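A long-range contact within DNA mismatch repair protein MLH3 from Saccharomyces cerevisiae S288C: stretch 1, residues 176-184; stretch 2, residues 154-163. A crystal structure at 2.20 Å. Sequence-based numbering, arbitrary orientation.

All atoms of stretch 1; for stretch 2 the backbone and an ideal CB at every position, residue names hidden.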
ATOM      1  N   LYS B 176      19.437 -24.508  -6.432  1.00 49.64           N
ATOM      2  CA  LYS B 176      20.085 -25.712  -5.920  1.00 51.91           C
ATOM      3  C   LYS B 176      21.502 -25.837  -6.519  1.00 57.14           C
ATOM      4  O   LYS B 176      22.287 -26.663  -6.058  1.00 58.82           O
ATOM      5  CB  LYS B 176      19.243 -26.964  -6.228  1.00 55.95           C
ATOM      6  CG  LYS B 176      17.994 -27.050  -5.366  1.00 62.22           C
ATOM      7  CD  LYS B 176      17.160 -28.279  -5.627  1.00 72.54           C
ATOM      8  CE  LYS B 176      15.991 -28.319  -4.667  1.00 89.93           C
ATOM      9  NZ  LYS B 176      15.195 -29.569  -4.798  1.00104.92           N
ATOM     10  N   TYR B 177      21.815 -25.006  -7.533  1.00 53.07           N
ATOM     11  CA  TYR B 177      23.075 -24.969  -8.279  1.00 53.25           C
ATOM     12  C   TYR B 177      23.725 -23.585  -8.223  1.00 55.75           C
ATOM     13  O   TYR B 177      24.818 -23.401  -8.757  1.00 54.75           O
ATOM     14  CB  TYR B 177      22.816 -25.334  -9.752  1.00 55.33           C
ATOM     15  CG  TYR B 177      22.136 -26.663  -9.955  1.00 61.43           C
ATOM     16  CD1 TYR B 177      20.749 -26.754 -10.036  1.00 64.43           C
ATOM     17  CD2 TYR B 177      22.878 -27.830 -10.107  1.00 64.72           C
ATOM     18  CE1 TYR B 177      20.114 -27.982 -10.225  1.00 68.92           C
ATOM     19  CE2 TYR B 177      22.255 -29.062 -10.312  1.00 68.65           C
ATOM     20  CZ  TYR B 177      20.871 -29.135 -10.362  1.00 78.76           C
ATOM     21  OH  TYR B 177      20.257 -30.354 -10.552  1.00 84.11           O
ATOM     22  N   SER B 178      23.035 -22.613  -7.608  1.00 52.65           N
ATOM     23  CA  SER B 178      23.435 -21.210  -7.453  1.00 51.51           C
ATOM     24  C   SER B 178      24.859 -21.030  -6.890  1.00 55.91           C
ATOM     25  O   SER B 178      25.590 -20.140  -7.337  1.00 54.90           O
ATOM     26  CB  SER B 178      22.426 -20.483  -6.567  1.00 54.44           C
ATOM     27  OG  SER B 178      22.264 -19.145  -6.999  1.00 65.25           O
ATOM     28  N   SER B 179      25.245 -21.883  -5.929  1.00 53.73           N
ATOM     29  CA  SER B 179      26.555 -21.879  -5.284  1.00 54.49           C
ATOM     30  C   SER B 179      27.744 -22.218  -6.225  1.00 58.22           C
ATOM     31  O   SER B 179      28.855 -21.761  -5.963  1.00 58.97           O
ATOM     32  CB  SER B 179      26.543 -22.811  -4.075  1.00 60.84           C
ATOM     33  OG  SER B 179      26.583 -24.183  -4.441  1.00 73.94           O
ATOM     34  N   CYS B 180      27.511 -23.027  -7.286  1.00 53.85           N
ATOM     35  CA  CYS B 180      28.497 -23.488  -8.284  1.00 53.38           C
ATOM     36  C   CYS B 180      28.869 -22.434  -9.298  1.00 52.00           C
ATOM     37  O   CYS B 180      29.862 -22.582  -9.996  1.00 51.96           O
ATOM     38  CB  CYS B 180      27.984 -24.731  -8.995  1.00 55.33           C
ATOM     39  SG  CYS B 180      27.355 -25.999  -7.886  1.00 62.19           S
ATOM     40  N   VAL B 181      28.027 -21.430  -9.453  1.00 44.84           N
ATOM     41  CA  VAL B 181      28.223 -20.387 -10.439  1.00 42.34           C
ATOM     42  C   VAL B 181      29.521 -19.611 -10.181  1.00 44.11           C
ATOM     43  O   VAL B 181      29.652 -19.045  -9.100  1.00 43.70           O
ATOM     44  CB  VAL B 181      26.975 -19.482 -10.526  1.00 44.51           C
ATOM     45  CG1 VAL B 181      27.195 -18.343 -11.513  1.00 43.47           C
ATOM     46  CG2 VAL B 181      25.741 -20.296 -10.903  1.00 44.20           C
ATOM     47  N   PRO B 182      30.504 -19.597 -11.127  1.00 39.06           N
ATOM     48  CA  PRO B 182      31.737 -18.821 -10.892  1.00 38.74           C
ATOM     49  C   PRO B 182      31.449 -17.355 -10.536  1.00 40.17           C
ATOM     50  O   PRO B 182      30.494 -16.786 -11.055  1.00 36.91           O
ATOM     51  CB  PRO B 182      32.497 -18.958 -12.215  1.00 40.42           C
ATOM     52  CG  PRO B 182      31.986 -20.229 -12.804  1.00 44.59           C
ATOM     53  CD  PRO B 182      30.537 -20.252 -12.450  1.00 39.57           C
ATOM     54  N   THR B 183      32.261 -16.770  -9.619  1.00 38.16           N
ATOM     55  CA  THR B 183      32.146 -15.389  -9.131  1.00 38.07           C
ATOM     56  C   THR B 183      32.012 -14.370 -10.275  1.00 40.86           C
ATOM     57  O   THR B 183      31.214 -13.438 -10.162  1.00 38.39           O
ATOM     58  CB  THR B 183      33.308 -15.059  -8.165  1.00 48.72           C
ATOM     59  OG1 THR B 183      33.316 -16.022  -7.110  1.00 51.26           O
ATOM     60  CG2 THR B 183      33.209 -13.651  -7.560  1.00 44.36           C
ATOM     61  N   VAL B 184      32.765 -14.568 -11.377  1.00 38.70           N
ATOM     62  CA  VAL B 184      32.717 -13.679 -12.545  1.00 38.58           C
ATOM     63  C   VAL B 184      31.324 -13.673 -13.196  1.00 43.02           C
ATOM     64  O   VAL B 184      30.904 -12.634 -13.684  1.00 43.28           O
ATOM     65  CB  VAL B 184      33.857 -13.948 -13.563  1.00 42.23           C
ATOM     66  CG1 VAL B 184      33.734 -15.335 -14.210  1.00 41.26           C
ATOM     67  CG2 VAL B 184      33.927 -12.840 -14.622  1.00 42.04           C
ATOM     68  N   UNK B 154      35.768 -23.732  -1.844  1.00 49.90           N
ATOM     69  CA  UNK B 154      34.961 -22.527  -1.652  1.00 48.30           C
ATOM     70  C   UNK B 154      33.795 -22.515  -2.657  1.00 52.44           C
ATOM     71  O   UNK B 154      32.833 -21.761  -2.497  1.00 51.66           O
ATOM     72  CB  UNK B 154      35.822 -21.272  -1.809  1.00 48.30           C
ATOM     73  N   UNK B 155      33.902 -23.356  -3.700  1.00 49.42           N
ATOM     74  CA  UNK B 155      32.897 -23.598  -4.735  1.00 47.79           C
ATOM     75  C   UNK B 155      32.968 -25.069  -5.117  1.00 55.27           C
ATOM     76  O   UNK B 155      34.063 -25.588  -5.333  1.00 54.36           O
ATOM     77  CB  UNK B 155      33.115 -22.699  -5.954  1.00 47.79           C
ATOM     78  N   UNK B 156      31.824 -25.764  -5.124  1.00 56.23           N
ATOM     79  CA  UNK B 156      31.835 -27.182  -5.480  1.00 59.47           C
ATOM     80  C   UNK B 156      31.528 -27.355  -6.965  1.00 62.66           C
ATOM     81  O   UNK B 156      30.988 -26.419  -7.560  1.00 59.54           O
ATOM     82  CB  UNK B 156      30.826 -27.960  -4.633  1.00 59.47           C
ATOM     83  N   UNK B 157      31.938 -28.479  -7.611  1.00 61.93           N
ATOM     84  CA  UNK B 157      31.709 -28.617  -9.064  1.00 61.53           C
ATOM     85  C   UNK B 157      30.246 -28.777  -9.475  1.00 67.83           C
ATOM     86  O   UNK B 157      29.417 -29.203  -8.669  1.00 68.89           O
ATOM     87  CB  UNK B 157      32.493 -29.824  -9.584  1.00 61.53           C
ATOM     88  N   UNK B 158      29.937 -28.421 -10.733  1.00 65.58           N
ATOM     89  CA  UNK B 158      28.595 -28.517 -11.306  1.00 66.64           C
ATOM     90  C   UNK B 158      28.213 -29.962 -11.548  1.00 75.25           C
ATOM     91  O   UNK B 158      28.735 -30.580 -12.475  1.00 75.04           O
ATOM     92  CB  UNK B 158      28.508 -27.726 -12.613  1.00 66.64           C
ATOM     93  N   UNK B 159      27.300 -30.510 -10.737  1.00 75.82           N
ATOM     94  CA  UNK B 159      26.881 -31.884 -10.966  1.00 79.21           C
ATOM     95  C   UNK B 159      25.738 -31.911 -11.975  1.00 85.90           C
ATOM     96  O   UNK B 159      24.660 -31.361 -11.712  1.00 84.65           O
ATOM     97  CB  UNK B 159      26.461 -32.550  -9.654  1.00 79.21           C
ATOM     98  N   UNK B 160      26.010 -32.501 -13.157  1.00 85.24           N
ATOM     99  CA  UNK B 160      25.061 -32.622 -14.268  1.00 86.64           C
ATOM    100  C   UNK B 160      24.471 -34.043 -14.382  1.00 98.13           C
ATOM    101  O   UNK B 160      23.676 -34.300 -15.292  1.00 98.97           O
ATOM    102  CB  UNK B 160      25.752 -32.242 -15.579  1.00 86.64           C
ATOM    103  N   UNK B 161      24.833 -34.947 -13.430  1.00 99.55           N
ATOM    104  CA  UNK B 161      24.360 -36.340 -13.343  1.00104.00           C
ATOM    105  C   UNK B 161      22.847 -36.424 -13.130  1.00113.11           C
ATOM    106  O   UNK B 161      22.218 -37.382 -13.583  1.00115.20           O
ATOM    107  CB  UNK B 161      25.078 -37.067 -12.204  1.00104.00           C
ATOM    108  N   UNK B 162      22.276 -35.420 -12.439  1.00111.52           N
ATOM    109  CA  UNK B 162      20.847 -35.297 -12.134  1.00113.93           C
ATOM    110  C   UNK B 162      20.039 -34.932 -13.392  1.00117.99           C
ATOM    111  O   UNK B 162      20.531 -34.200 -14.257  1.00115.45           O
ATOM    112  CB  UNK B 162      20.629 -34.244 -11.046  1.00113.93           C
ATOM    113  N   UNK B 163      18.798 -35.448 -13.484  1.00117.12           N
ATOM    114  CA  UNK B 163      17.891 -35.221 -14.614  1.00145.77           C
ATOM    115  C   UNK B 163      16.432 -35.125 -14.163  1.00168.66           C
ATOM    116  O   UNK B 163      15.782 -34.099 -14.365  1.00122.27           O
ATOM    117  CB  UNK B 163      18.042 -36.344 -15.643  1.00145.77           C
TER

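Position 154 lies at the start of the stretch, with nothing of stretch 1 within 5.5 Å of its ideal CB. The contact sets no demand here, and almost any side chain would suit. The deposited residue is Lys154, which makes no contact with stretch 1.

Position 155 is the most informative. Its backbone is extended (phi -144°, psi 129°), and its CA lies 5.7 Å from the CA of Cys180. CA-to-CB points sideways, with the ideal CB 4.4 Å from Ser179 O. Stretch 1 presents several carbonyl oxygens here, including those of Ser179 and Val181. A long side chain ending in a donor would suit: lysine, arginine or perhaps glutamine. The residue is Lys155. Its NZ donates to Val181 O at 2.8 Å and to Ser179 O at 3.3 Å, so one ammonium group ties together two carbonyls of the turn. The aliphatic part is used as well: Lys155 CE lies 3.5 Å from Thr183 OG1 and 4.1 Å from Pro182 CA.

Position 156 is also extended, and its CB points sideways, 5.1 Å from Cys180 SG. The thiol favours an apolar chain of medium length, such as leucine, isoleucine or methionine. The residue is Leu156, with chi1 p and chi2 p. Its CD1 packs 3.6 Å from Cys180 SG. Its backbone serves two waters. Water 1 donates to Leu156 O and to Cys180 O, both at 2.7 Å. Water 2 accepts from Leu156 N at 3.1 Å and donates weakly to Ser179 O at 3.1 Å.

Position 157 points its CB away from stretch 1. Phi of -69° and psi of 156° would admit proline, but many residues fit. It is Pro157. Its backbone O lies 3.9 Å from Cys180 SG.

Position 158 has its ideal CB 4.7 Å from Cys180 CB, and the Tyr177 ring is within reach of a longer chain. A flexible apolar residue, methionine or leucine, would suit the space between them. The residue is Met158. Its SD lies 3.7 Å from Cys180 CB, and its CE lies 4.1 Å from Tyr177 CD2. The sulfur also makes an oblique sulfur-aromatic contact, with SD 5.3 Å from the centroid of the Tyr177 ring.

Position 159 points its CB sideways, with no atom of stretch 1 within 5.5 Å. Polar or small residues would serve equally well. It is Asp159. The backbone makes the closest contact: Asp159 O sits at the edge of the Tyr177 ring, 3.6 Å from CE2.

Positions 160 and 161 offer stretch 1 no close CB and accept many residues. They are Leu160 and Ser161.

Position 162 points its CB toward stretch 1, 3.9 Å from Tyr177 OH. A polar or aromatic side chain could lie beside the phenol; histidine, asparagine or glutamine are plausible. It is His162. CB stays 3.9 Å from Tyr177 OH, and CD2 lies near the plane of the tyrosine ring, at its edge.

Position 163 points away and is unconstrained. It is Phe163, poorly ordered.

Stretch 2, residues 154-163: KKLPMDLSHF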
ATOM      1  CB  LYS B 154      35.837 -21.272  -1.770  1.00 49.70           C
ATOM      2  CG  LYS B 154      36.732 -21.068  -0.557  1.00 60.99           C
ATOM      3  CD  LYS B 154      37.546 -19.805  -0.684  1.00 73.62           C
ATOM      4  CE  LYS B 154      38.616 -19.707   0.369  1.00 88.30           C
ATOM      5  NZ  LYS B 154      39.335 -18.410   0.277  1.00 99.25           N
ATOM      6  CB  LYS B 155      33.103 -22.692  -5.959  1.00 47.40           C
ATOM      7  CG  LYS B 155      32.421 -21.347  -5.776  1.00 49.47           C
ATOM      8  CD  LYS B 155      32.164 -20.632  -7.057  1.00 44.49           C
ATOM      9  CE  LYS B 155      31.892 -19.181  -6.769  1.00 49.38           C
ATOM     10  NZ  LYS B 155      30.472 -18.940  -6.417  1.00 57.62           N
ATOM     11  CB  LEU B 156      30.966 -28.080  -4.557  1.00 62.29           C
ATOM     12  CG  LEU B 156      29.512 -27.725  -4.285  1.00 68.05           C
ATOM     13  CD1 LEU B 156      28.595 -28.260  -5.382  1.00 69.59           C
ATOM     14  CD2 LEU B 156      29.068 -28.361  -2.992  1.00 71.70           C
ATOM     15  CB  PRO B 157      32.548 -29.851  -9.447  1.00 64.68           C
ATOM     16  CG  PRO B 157      33.408 -30.151  -8.250  1.00 70.08           C
ATOM     17  CD  PRO B 157      32.641 -29.666  -7.076  1.00 65.53           C
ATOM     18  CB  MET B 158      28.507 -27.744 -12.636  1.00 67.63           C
ATOM     19  CG  MET B 158      27.940 -26.370 -12.502  1.00 69.95           C
ATOM     20  SD  MET B 158      26.265 -26.282 -11.830  1.00 74.97           S
ATOM     21  CE  MET B 158      25.339 -26.825 -13.196  1.00 72.44           C
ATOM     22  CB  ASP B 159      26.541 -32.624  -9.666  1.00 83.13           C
ATOM     23  CG  ASP B 159      26.739 -34.121  -9.782  1.00 96.69           C
ATOM     24  OD1 ASP B 159      27.895 -34.555  -9.986  1.00 97.67           O
ATOM     25  OD2 ASP B 159      25.739 -34.861  -9.674  1.00105.81           O
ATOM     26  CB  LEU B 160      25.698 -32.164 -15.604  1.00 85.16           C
ATOM     27  CG  LEU B 160      26.315 -30.750 -15.669  1.00 86.46           C
ATOM     28  CD1 LEU B 160      27.018 -30.521 -16.990  1.00 85.92           C
ATOM     29  CD2 LEU B 160      25.281 -29.676 -15.482  1.00 86.56           C
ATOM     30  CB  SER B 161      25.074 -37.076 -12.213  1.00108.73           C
ATOM     31  OG  SER B 161      26.434 -37.325 -12.525  1.00115.87           O
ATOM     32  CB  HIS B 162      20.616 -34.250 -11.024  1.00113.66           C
ATOM     33  CG  HIS B 162      21.661 -34.262  -9.946  1.00117.53           C
ATOM     34  ND1 HIS B 162      21.688 -35.249  -8.971  1.00122.29           N
ATOM     35  CD2 HIS B 162      22.694 -33.409  -9.734  1.00117.36           C
ATOM     36  CE1 HIS B 162      22.726 -34.964  -8.201  1.00121.05           C
ATOM     37  NE2 HIS B 162      23.359 -33.863  -8.617  1.00118.45           N
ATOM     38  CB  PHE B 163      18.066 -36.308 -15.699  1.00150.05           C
ATOM     39  CG  PHE B 163      18.135 -37.736 -15.201  1.00154.92           C
ATOM     40  CD1 PHE B 163      16.977 -38.479 -15.007  1.00161.25           C
ATOM     41  CD2 PHE B 163      19.360 -38.346 -14.956  1.00157.12           C
ATOM     42  CE1 PHE B 163      17.041 -39.800 -14.551  1.00165.55           C
ATOM     43  CE2 PHE B 163      19.424 -39.666 -14.498  1.00163.24           C
ATOM     44  CZ  PHE B 163      18.264 -40.385 -14.302  1.00164.65           C
TER
HETATM   45  O   HOH W   1      31.575 -24.580  -9.469  1.00 60.13           O
HETATM   46  O   HOH W   2      29.685 -23.913  -3.849  1.00 76.66           O
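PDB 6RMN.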